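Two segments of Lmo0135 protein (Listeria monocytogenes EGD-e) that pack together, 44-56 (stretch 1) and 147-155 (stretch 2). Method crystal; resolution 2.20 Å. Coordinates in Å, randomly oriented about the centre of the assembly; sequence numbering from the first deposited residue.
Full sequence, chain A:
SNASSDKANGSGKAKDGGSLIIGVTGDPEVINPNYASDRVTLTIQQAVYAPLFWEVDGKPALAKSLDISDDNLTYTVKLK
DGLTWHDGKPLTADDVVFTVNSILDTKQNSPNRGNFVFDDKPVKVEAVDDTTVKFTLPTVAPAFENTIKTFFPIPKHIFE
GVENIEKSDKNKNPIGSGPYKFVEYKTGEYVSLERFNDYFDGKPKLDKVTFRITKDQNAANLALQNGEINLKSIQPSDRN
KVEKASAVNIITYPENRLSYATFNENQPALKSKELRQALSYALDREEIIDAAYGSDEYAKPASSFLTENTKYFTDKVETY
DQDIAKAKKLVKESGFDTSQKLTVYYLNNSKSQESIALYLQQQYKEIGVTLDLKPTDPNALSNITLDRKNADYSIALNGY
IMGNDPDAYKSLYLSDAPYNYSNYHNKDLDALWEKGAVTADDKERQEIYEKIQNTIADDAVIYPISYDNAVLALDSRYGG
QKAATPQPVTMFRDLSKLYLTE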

# COMPACT_ATOMS: atom_id res chain seq x y z
N ILE A 44 -13.48 1.00 3.43
CA ILE A 44 -14.74 0.63 4.10
C ILE A 44 -14.47 -0.46 5.14
O ILE A 44 -14.98 -0.39 6.28
CB ILE A 44 -15.84 0.26 3.08
CG1 ILE A 44 -16.15 1.50 2.23
CG2 ILE A 44 -17.09 -0.24 3.78
CD1 ILE A 44 -17.16 1.29 1.13
N GLN A 45 -13.62 -1.42 4.79
CA GLN A 45 -13.26 -2.49 5.72
C GLN A 45 -12.65 -1.98 7.03
O GLN A 45 -12.91 -2.52 8.10
CB GLN A 45 -12.28 -3.43 5.03
CG GLN A 45 -11.53 -4.36 5.97
CD GLN A 45 -10.60 -5.27 5.21
OE1 GLN A 45 -11.02 -5.96 4.30
NE2 GLN A 45 -9.32 -5.27 5.58
N GLN A 46 -11.85 -0.92 6.94
CA GLN A 46 -11.21 -0.35 8.13
C GLN A 46 -12.24 0.11 9.15
O GLN A 46 -11.99 0.07 10.35
CB GLN A 46 -10.34 0.85 7.73
CG GLN A 46 -9.41 1.34 8.82
CD GLN A 46 -8.33 0.34 9.14
OE1 GLN A 46 -8.05 -0.56 8.34
NE2 GLN A 46 -7.69 0.51 10.27
N ALA A 47 -13.40 0.52 8.67
CA ALA A 47 -14.46 0.98 9.55
C ALA A 47 -15.30 -0.18 10.10
O ALA A 47 -15.80 -0.10 11.19
CB ALA A 47 -15.36 1.95 8.81
N VAL A 48 -15.40 -1.26 9.35
CA VAL A 48 -16.27 -2.38 9.73
C VAL A 48 -15.56 -3.49 10.49
O VAL A 48 -16.17 -4.12 11.36
CB VAL A 48 -16.97 -2.94 8.47
CG1 VAL A 48 -17.85 -4.14 8.80
CG2 VAL A 48 -17.79 -1.82 7.83
N TYR A 49 -14.28 -3.73 10.17
CA TYR A 49 -13.49 -4.77 10.82
C TYR A 49 -12.28 -4.24 11.57
O TYR A 49 -11.57 -3.39 11.08
CB TYR A 49 -12.97 -5.75 9.77
CG TYR A 49 -14.02 -6.57 9.05
CD1 TYR A 49 -14.70 -6.05 7.94
CD2 TYR A 49 -14.30 -7.87 9.44
CE1 TYR A 49 -15.63 -6.82 7.26
CE2 TYR A 49 -15.24 -8.64 8.78
CZ TYR A 49 -15.89 -8.11 7.69
OH TYR A 49 -16.80 -8.87 7.05
N ALA A 50 -12.03 -4.81 12.75
CA ALA A 50 -10.87 -4.49 13.55
C ALA A 50 -9.77 -5.57 13.31
O ALA A 50 -10.08 -6.74 13.09
CB ALA A 50 -11.26 -4.45 15.01
N PRO A 51 -8.48 -5.16 13.35
CA PRO A 51 -7.37 -6.12 13.21
C PRO A 51 -6.87 -6.63 14.58
O PRO A 51 -7.32 -6.15 15.62
CB PRO A 51 -6.29 -5.26 12.56
CG PRO A 51 -6.48 -3.92 13.23
CD PRO A 51 -7.98 -3.77 13.40
N LEU A 52 -5.95 -7.59 14.59
CA LEU A 52 -5.39 -8.05 15.87
C LEU A 52 -4.52 -6.92 16.43
O LEU A 52 -4.57 -6.63 17.63
CB LEU A 52 -4.55 -9.31 15.69
CG LEU A 52 -5.31 -10.54 15.20
CD1 LEU A 52 -4.34 -11.67 14.88
CD2 LEU A 52 -6.34 -10.99 16.23
N PHE A 53 -3.73 -6.31 15.55
CA PHE A 53 -2.85 -5.20 15.89
C PHE A 53 -2.99 -4.14 14.82
O PHE A 53 -3.31 -4.46 13.68
CB PHE A 53 -1.40 -5.66 15.94
CG PHE A 53 -1.14 -6.71 16.98
CD1 PHE A 53 -1.33 -8.05 16.67
CD2 PHE A 53 -0.70 -6.37 18.25
CE1 PHE A 53 -1.08 -9.03 17.62
CE2 PHE A 53 -0.46 -7.33 19.20
CZ PHE A 53 -0.64 -8.67 18.89
N TRP A 54 -2.76 -2.88 15.19
CA TRP A 54 -2.82 -1.81 14.22
C TRP A 54 -1.50 -1.79 13.45
O TRP A 54 -0.45 -1.67 14.03
CB TRP A 54 -3.04 -0.45 14.90
CG TRP A 54 -4.31 -0.34 15.70
CD1 TRP A 54 -4.40 -0.25 17.05
CD2 TRP A 54 -5.65 -0.30 15.20
NE1 TRP A 54 -5.72 -0.14 17.43
CE2 TRP A 54 -6.50 -0.17 16.31
CE3 TRP A 54 -6.20 -0.36 13.92
CZ2 TRP A 54 -7.89 -0.10 16.18
CZ3 TRP A 54 -7.60 -0.29 13.79
CH2 TRP A 54 -8.42 -0.18 14.90
N GLU A 55 -1.58 -1.93 12.13
CA GLU A 55 -0.41 -1.97 11.24
C GLU A 55 0.50 -0.74 11.32
O GLU A 55 1.71 -0.88 11.43
CB GLU A 55 -0.89 -2.14 9.77
CG GLU A 55 0.20 -2.00 8.71
CD GLU A 55 -0.27 -2.31 7.29
OE1 GLU A 55 -1.49 -2.45 7.08
OE2 GLU A 55 0.59 -2.41 6.38
N VAL A 56 -0.09 0.44 11.26
CA VAL A 56 0.67 1.69 11.25
C VAL A 56 1.71 1.81 12.39
O VAL A 56 2.77 2.34 12.17
CB VAL A 56 -0.28 2.92 11.17
CG1 VAL A 56 -0.95 3.18 12.51
CG2 VAL A 56 0.46 4.16 10.71
N THR A 147 2.80 -10.27 9.13
CA THR A 147 1.55 -10.90 8.72
C THR A 147 0.55 -10.90 9.90
O THR A 147 -0.63 -10.64 9.72
CB THR A 147 1.79 -12.34 8.22
OG1 THR A 147 2.73 -12.32 7.14
CG2 THR A 147 0.53 -12.96 7.76
N ILE A 148 1.03 -11.18 11.11
CA ILE A 148 0.17 -11.14 12.29
C ILE A 148 -0.33 -9.70 12.56
O ILE A 148 -1.47 -9.52 12.98
CB ILE A 148 0.89 -11.68 13.55
CG1 ILE A 148 1.07 -13.19 13.44
CG2 ILE A 148 0.09 -11.40 14.82
CD1 ILE A 148 1.87 -13.79 14.58
N LYS A 149 0.52 -8.70 12.31
CA LYS A 149 0.18 -7.28 12.51
C LYS A 149 -0.71 -6.66 11.43
O LYS A 149 -1.07 -5.50 11.55
CB LYS A 149 1.44 -6.43 12.58
CG LYS A 149 2.46 -6.82 13.62
CD LYS A 149 1.99 -6.62 15.04
CE LYS A 149 3.18 -6.77 15.97
NZ LYS A 149 2.78 -6.55 17.38
N THR A 150 -1.03 -7.41 10.37
CA THR A 150 -1.90 -6.94 9.28
C THR A 150 -3.09 -7.91 9.11
O THR A 150 -3.65 -8.03 8.02
CB THR A 150 -1.12 -6.80 7.94
OG1 THR A 150 -0.51 -8.07 7.58
CG2 THR A 150 -0.02 -5.74 8.04
N PHE A 151 -3.51 -8.53 10.21
CA PHE A 151 -4.54 -9.55 10.21
C PHE A 151 -5.89 -9.13 10.82
O PHE A 151 -5.96 -8.73 12.00
CB PHE A 151 -3.99 -10.74 11.01
CG PHE A 151 -4.79 -11.99 10.85
CD1 PHE A 151 -4.50 -12.87 9.83
CD2 PHE A 151 -5.82 -12.29 11.71
CE1 PHE A 151 -5.24 -14.03 9.66
CE2 PHE A 151 -6.56 -13.45 11.56
CZ PHE A 151 -6.25 -14.33 10.53
N PHE A 152 -6.95 -9.28 10.02
CA PHE A 152 -8.33 -8.98 10.42
C PHE A 152 -9.11 -10.29 10.46
O PHE A 152 -9.26 -10.93 9.43
CB PHE A 152 -9.02 -8.05 9.40
CG PHE A 152 -8.40 -6.67 9.29
CD1 PHE A 152 -7.24 -6.47 8.56
CD2 PHE A 152 -9.03 -5.56 9.86
CE1 PHE A 152 -6.69 -5.19 8.43
CE2 PHE A 152 -8.49 -4.29 9.75
CZ PHE A 152 -7.32 -4.10 9.02
N PRO A 153 -9.59 -10.72 11.65
CA PRO A 153 -10.33 -11.96 11.64
C PRO A 153 -11.75 -11.83 11.09
O PRO A 153 -12.32 -10.72 11.06
CB PRO A 153 -10.39 -12.36 13.13
CG PRO A 153 -10.17 -11.11 13.87
CD PRO A 153 -9.28 -10.26 13.01
N ILE A 154 -12.28 -12.96 10.59
CA ILE A 154 -13.67 -13.03 10.12
C ILE A 154 -14.45 -13.94 11.08
O ILE A 154 -13.85 -14.66 11.86
CB ILE A 154 -13.79 -13.41 8.62
CG1 ILE A 154 -13.24 -14.81 8.32
CG2 ILE A 154 -13.06 -12.38 7.78
CD1 ILE A 154 -13.43 -15.23 6.87
N PRO A 155 -15.78 -13.85 11.08
CA PRO A 155 -16.52 -14.67 12.05
C PRO A 155 -16.81 -16.11 11.61
O PRO A 155 -17.32 -16.34 10.51
CB PRO A 155 -17.81 -13.88 12.25
CG PRO A 155 -17.96 -13.04 11.04
CD PRO A 155 -16.61 -12.79 10.48
O HOH W 1 -12.37 -8.41 12.58
O HOH W 2 -3.35 -7.35 12.86

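Two segments, each the end of a helix and the irregular chain that follows it, pack here with a single direct hydrogen bond between them, and most of the 772 Å² they bury comes from aromatic rings and the groups that settle against them. The chains run in opposite senses: Pro 51 lies beside Phe 152, with CA atoms 4.1 Å apart, and Phe 53 lies beside Lys 149, with CA atoms 5.0 Å apart. Between these two points Leu 52 N donates to Phe 151 O at 2.8 Å, fixing the register.

Phe 152 covers the most surface. Its CA-to-CB bond points sideways, but with chi1 in the m well the ring reaches stretch 1 and is sandwiched there. Pro 51 CB sits over one face, 3.8 Å from the ring centroid and close to the normal, a CH-pi contact in which an aliphatic carbon of the proline ring rests on the aromatic face. Over the opposite face lies the amide of Gln 45, with NE2 3.8 Å from Phe 152 CD1. At the edge, Tyr 49 O approaches Phe 152 CE2 at 3.5 Å, placing a partly negative oxygen near the positive rim of the ring. The lesson is that one ring can use both faces and its edge, each matched to a different chemistry.

Lys 149 and Phe 53 form the second centre. With chi1 and chi2 both m and the outer torsions t, the lysine side chain brings NZ over the Phe 53 face, 3.9 Å from the ring centroid and 23° off the normal, a cation-pi interaction. The same NZ is hydrogen-bonded to a residue just outside the stretches, so the charge need not rely on the ring alone. Ile 148 adds an apolar contact, its CG2 3.9 Å from Phe 53 CE1. The backbones also come close here, but Phe 53 O and Lys 149 O, 3.3 Å apart, are both acceptors and do not bond.

Leu 52 joins the two centres: its backbone makes the hydrogen bond while its CD1 packs 3.6 Å from Phe 151 CD2.

Water supplies polar links that the irregular backbones do not make directly. Water 1 donates to Ala 50 O at 2.9 Å and to Pro 153 O at 2.8 Å; both atoms are acceptors and cannot bond each other, but a water donating to each links them. Water 2 accepts from Phe 53 N and from Phe 151 N, both at 2.9 Å, joining an amide of each stretch through one oxygen. For a designer, the rule is few direct backbone bonds, well-placed waters, and a ring, that of Phe 152, that takes a different partner on each face and at its edge.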